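Local atomic coordinates of beta-glucoside phosphorylase BglX (Unidentified, PDB entry 5VQE), a protein that probably transfers glucose from beta-glucosides to phosphate, as a beta-glucoside phosphorylase of glycoside hydrolase family 3. Residues Pro452-Gly455 with Thr456-Ile460; Arg538-Ile541 with Glu542-Gly546. All blocks are in the same frame, centred on the assembly; numbering follows the deposited sequence.

Contact 1: Pro452-Gly455 with Thr456-Ile460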
loop_
_atom_site.group_PDB
_atom_site.type_symbol
_atom_site.label_atom_id
_atom_site.label_comp_id
_atom_site.label_asym_id
_atom_site.label_seq_id
_atom_site.Cartn_x
_atom_site.Cartn_y
_atom_site.Cartn_z
ATOM N N PRO A 452 -11.424 31.548 21.657
ATOM C CA PRO A 452 -12.735 31.187 22.207
ATOM C C PRO A 452 -13.664 30.630 21.142
ATOM O O PRO A 452 -13.448 30.779 19.934
ATOM C CB PRO A 452 -13.274 32.512 22.763
ATOM C CG PRO A 452 -12.078 33.434 22.823
ATOM C CD PRO A 452 -11.188 33.004 21.721
ATOM N N ARG A 453 -14.720 29.985 21.614
ATOM C CA ARG A 453 -15.759 29.445 20.753
ATOM C C ARG A 453 -17.115 29.805 21.331
ATOM O O ARG A 453 -17.236 30.076 22.532
ATOM C CB ARG A 453 -15.638 27.921 20.608
ATOM C CG ARG A 453 -15.805 27.162 21.909
ATOM C CD ARG A 453 -15.266 25.748 21.791
ATOM N NE ARG A 453 -13.821 25.749 21.544
ATOM C CZ ARG A 453 -12.895 25.227 22.346
ATOM N NH1 ARG A 453 -13.229 24.615 23.477
ATOM N NH2 ARG A 453 -11.618 25.304 22.003
ATOM N N PRO A 454 -18.154 29.836 20.499
ATOM C CA PRO A 454 -19.470 30.255 20.989
ATOM C C PRO A 454 -19.942 29.401 22.154
ATOM O O PRO A 454 -19.729 28.186 22.197
ATOM C CB PRO A 454 -20.366 30.105 19.756
ATOM C CG PRO A 454 -19.441 30.371 18.619
ATOM C CD PRO A 454 -18.126 29.753 19.028
ATOM N N GLY A 455 -20.591 30.068 23.104
ATOM C CA GLY A 455 -20.962 29.453 24.362
ATOM C C GLY A 455 -21.557 30.504 25.280
ATOM O O GLY A 455 -21.926 31.590 24.835
ATOM N N THR A 456 -21.628 30.176 26.570
ATOM C CA THR A 456 -22.302 31.073 27.507
ATOM C C THR A 456 -21.589 32.414 27.646
ATOM O O THR A 456 -22.234 33.415 27.978
ATOM C CB THR A 456 -22.435 30.411 28.879
ATOM O OG1 THR A 456 -21.140 30.052 29.372
ATOM C CG2 THR A 456 -23.298 29.163 28.788
ATOM N N GLY A 457 -20.282 32.471 27.392
ATOM C CA GLY A 457 -19.527 33.703 27.538
ATOM C C GLY A 457 -18.970 34.296 26.262
ATOM O O GLY A 457 -18.212 35.270 26.330
ATOM N N TYR A 458 -19.319 33.757 25.101
ATOM C CA TYR A 458 -18.764 34.213 23.834
ATOM C C TYR A 458 -19.815 33.937 22.774
ATOM O O TYR A 458 -20.340 32.823 22.697
ATOM C CB TYR A 458 -17.449 33.482 23.534
ATOM C CG TYR A 458 -16.640 33.984 22.355
ATOM C CD1 TYR A 458 -16.750 33.386 21.102
ATOM C CD2 TYR A 458 -15.725 35.026 22.507
ATOM C CE1 TYR A 458 -15.985 33.834 20.024
ATOM C CE2 TYR A 458 -14.954 35.471 21.437
ATOM C CZ TYR A 458 -15.087 34.874 20.203
ATOM O OH TYR A 458 -14.325 35.327 19.142
ATOM N N SER A 459 -20.135 34.951 21.987
ATOM C CA SER A 459 -21.249 34.898 21.052
ATOM C C SER A 459 -20.753 34.627 19.636
ATOM O O SER A 459 -19.557 34.693 19.341
ATOM C CB SER A 459 -22.032 36.212 21.088
ATOM O OG SER A 459 -21.278 37.237 20.470
ATOM N N ILE A 460 -21.706 34.322 18.751
ATOM C CA ILE A 460 -21.384 34.174 17.337
ATOM C C ILE A 460 -20.969 35.516 16.758
ATOM O O ILE A 460 -20.125 35.575 15.859
ATOM C CB ILE A 460 -22.568 33.567 16.559
ATOM C CG1 ILE A 460 -22.820 32.119 17.016
ATOM C CG2 ILE A 460 -22.307 33.629 15.048
ATOM C CD1 ILE A 460 -23.798 31.332 16.148
HETATM O O HOH W 1 -12.530 33.027 18.639
#
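P452 lies against the phenol ring of Y458 in a CH-pi contact: CB of P452 sits over the centre of one ring face, 3.5 Å from the centroid and 12° off the normal, while CG of P452 reaches out over CE2. The ring comes back across the turn because CG of Y458 is anti to the backbone N (chi1 -171°). P454 meets the same ring with its N near the plane, at the edge. Its CG also packs on CG1 of I460 at 4.1 Å, the two side chains crossing at about a right angle.

The backbone between these residues is a type I beta turn from G455 to Y458, part of the exposed loop that leads from strand 444-447 into helix 460-466. Across its mouth N of G455 donates to O of Y458 at 2.8 Å; the return bond, from N of Y458 to O of G455, is weak at 3.4 Å. CA of P454 adds a C-H...O contact to that same O of Y458.

A water donates to O of P452 and to OH of Y458, and this hydroxyl is also hydrogen-bonded to D466. S459 is the N-cap of helix 460-466, its OG accepting from N of D462.

Contact 2: Arg538-Ile541 with Glu542-Gly546; sequences RMMI and EKLMG
K543 N donates to M539 O at 3.0 Å, one of four i to i+4 main-chain bonds in the last turns of helix 534-544. L544 N to M540 O is the shortest at 2.8 Å; E542 N to R538 O is longer, 3.2 Å. A water donates to R538 O and, at 2.6 Å, to E542 OE2, tying the bent glutamate back to the turn before it, while E542 OE1 forms a salt bridge with R547. G546, at positive phi, ends the helix in a Schellman motif.

The aliphatic part of K543 runs past M539 O, and its CE meets CE of M539 at 3.9 Å. A bend at the last torsion (chi4 -55°) turns NZ aside, to a salt bridge with D389 and hydrogen bonds to S548 and S549. A leucine in its place would probably leave the D389 carboxylate without its charged mate and the S548 and S549 oxygens without this donor.

CG of M540 packs on CD1 of L544 at 3.8 Å, both side chains touching I527 on strand 525-528 of the mixed sheet, whereas I541 faces helix 429-441. The apolar flank thus seats the helix on the sheet, and K543 links its end to helix 378-391.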
loop_
_atom_site.group_PDB
_atom_site.type_symbol
_atom_site.label_atom_id
_atom_site.label_comp_id
_atom_site.label_asym_id
_atom_site.label_seq_id
_atom_site.Cartn_x
_atom_site.Cartn_y
_atom_site.Cartn_z
ATOM N N ARG A 538 2.838 22.741 0.123
ATOM C CA ARG A 538 3.322 23.925 -0.585
ATOM C C ARG A 538 2.493 24.196 -1.833
ATOM O O ARG A 538 2.192 25.352 -2.143
ATOM C CB ARG A 538 4.803 23.769 -0.942
ATOM C CG ARG A 538 5.708 23.701 0.266
ATOM C CD ARG A 538 7.182 23.738 -0.096
ATOM N NE ARG A 538 8.014 23.707 1.108
ATOM C CZ ARG A 538 8.350 24.776 1.830
ATOM N NH1 ARG A 538 7.943 25.988 1.479
ATOM N NH2 ARG A 538 9.097 24.632 2.917
ATOM N N MET A 539 2.105 23.151 -2.561
ATOM C CA MET A 539 1.306 23.374 -3.764
ATOM C C MET A 539 -0.123 23.777 -3.419
ATOM O O MET A 539 -0.753 24.530 -4.170
ATOM C CB MET A 539 1.320 22.127 -4.651
ATOM C CG MET A 539 2.633 21.887 -5.377
ATOM S SD MET A 539 3.214 23.354 -6.282
ATOM C CE MET A 539 1.805 23.714 -7.289
ATOM N N MET A 540 -0.650 23.299 -2.294
ATOM C CA MET A 540 -1.950 23.775 -1.837
ATOM C C MET A 540 -1.928 25.286 -1.639
ATOM O O MET A 540 -2.839 25.997 -2.071
ATOM C CB MET A 540 -2.328 23.070 -0.535
ATOM C CG MET A 540 -3.678 23.482 0.030
ATOM S SD MET A 540 -5.061 22.982 -1.003
ATOM C CE MET A 540 -5.129 21.239 -0.615
ATOM N N ILE A 541 -0.893 25.789 -0.963
ATOM C CA ILE A 541 -0.749 27.226 -0.755
ATOM C C ILE A 541 -0.765 27.956 -2.088
ATOM O O ILE A 541 -1.494 28.937 -2.265
ATOM C CB ILE A 541 0.537 27.520 0.040
ATOM C CG1 ILE A 541 0.339 27.177 1.518
ATOM C CG2 ILE A 541 0.985 28.979 -0.131
ATOM C CD1 ILE A 541 -0.639 28.094 2.266
ATOM N N GLU A 542 0.039 27.489 -3.051
ATOM C CA GLU A 542 0.086 28.166 -4.342
ATOM C C GLU A 542 -1.297 28.240 -4.969
ATOM O O GLU A 542 -1.667 29.260 -5.561
ATOM C CB GLU A 542 1.070 27.461 -5.277
ATOM C CG GLU A 542 2.499 27.465 -4.774
ATOM C CD GLU A 542 3.022 28.872 -4.549
ATOM O OE1 GLU A 542 2.896 29.692 -5.478
ATOM O OE2 GLU A 542 3.533 29.165 -3.445
ATOM N N LYS A 543 -2.088 27.176 -4.839
ATOM C CA LYS A 543 -3.371 27.138 -5.524
ATOM C C LYS A 543 -4.428 27.943 -4.778
ATOM O O LYS A 543 -5.275 28.593 -5.402
ATOM C CB LYS A 543 -3.799 25.685 -5.707
ATOM C CG LYS A 543 -2.926 24.943 -6.716
ATOM C CD LYS A 543 -3.058 23.430 -6.587
ATOM C CE LYS A 543 -1.975 22.707 -7.374
ATOM N NZ LYS A 543 -1.950 23.114 -8.808
ATOM N N LEU A 544 -4.399 27.915 -3.447
ATOM C CA LEU A 544 -5.334 28.733 -2.682
ATOM C C LEU A 544 -5.110 30.215 -2.951
ATOM O O LEU A 544 -6.068 30.988 -3.031
ATOM C CB LEU A 544 -5.192 28.440 -1.194
ATOM C CG LEU A 544 -5.636 27.047 -0.753
ATOM C CD1 LEU A 544 -5.291 26.828 0.712
ATOM C CD2 LEU A 544 -7.110 26.839 -0.994
ATOM N N MET A 545 -3.851 30.624 -3.101
ATOM C CA MET A 545 -3.512 32.011 -3.393
ATOM C C MET A 545 -3.699 32.373 -4.861
ATOM O O MET A 545 -3.517 33.540 -5.219
ATOM C CB MET A 545 -2.070 32.292 -2.971
ATOM C CG MET A 545 -1.777 32.021 -1.505
ATOM S SD MET A 545 -2.942 32.842 -0.390
ATOM C CE MET A 545 -2.577 34.566 -0.731
ATOM N N GLY A 546 -4.068 31.417 -5.711
ATOM C CA GLY A 546 -4.351 31.715 -7.100
ATOM C C GLY A 546 -3.134 31.831 -7.989
ATOM O O GLY A 546 -3.264 32.283 -9.132
HETATM O O HOH W 2 3.985 27.449 -1.520
#

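Overall arrangement
Contacts 1 and 2 belong to the C-terminal part of the chain, which is built round the mixed sheet containing strands 412-419, 444-447, 469-475 and 506-510. They follow one another in sequence without overlapping and do not touch: their centres are 32 Å apart and their nearest atoms about 21 Å. Contact 1 is a surface turn, its centre about 44 Å from the centre of the chain; contact 2, about 28 Å from it, is partly buried and packs against the sheet. Neither includes a residue of the pocket holding 2-deoxy-2-fluoro-glucose, which is lined by residues of the N-terminal TIM-barrel family region, among them K193, H194 and D288.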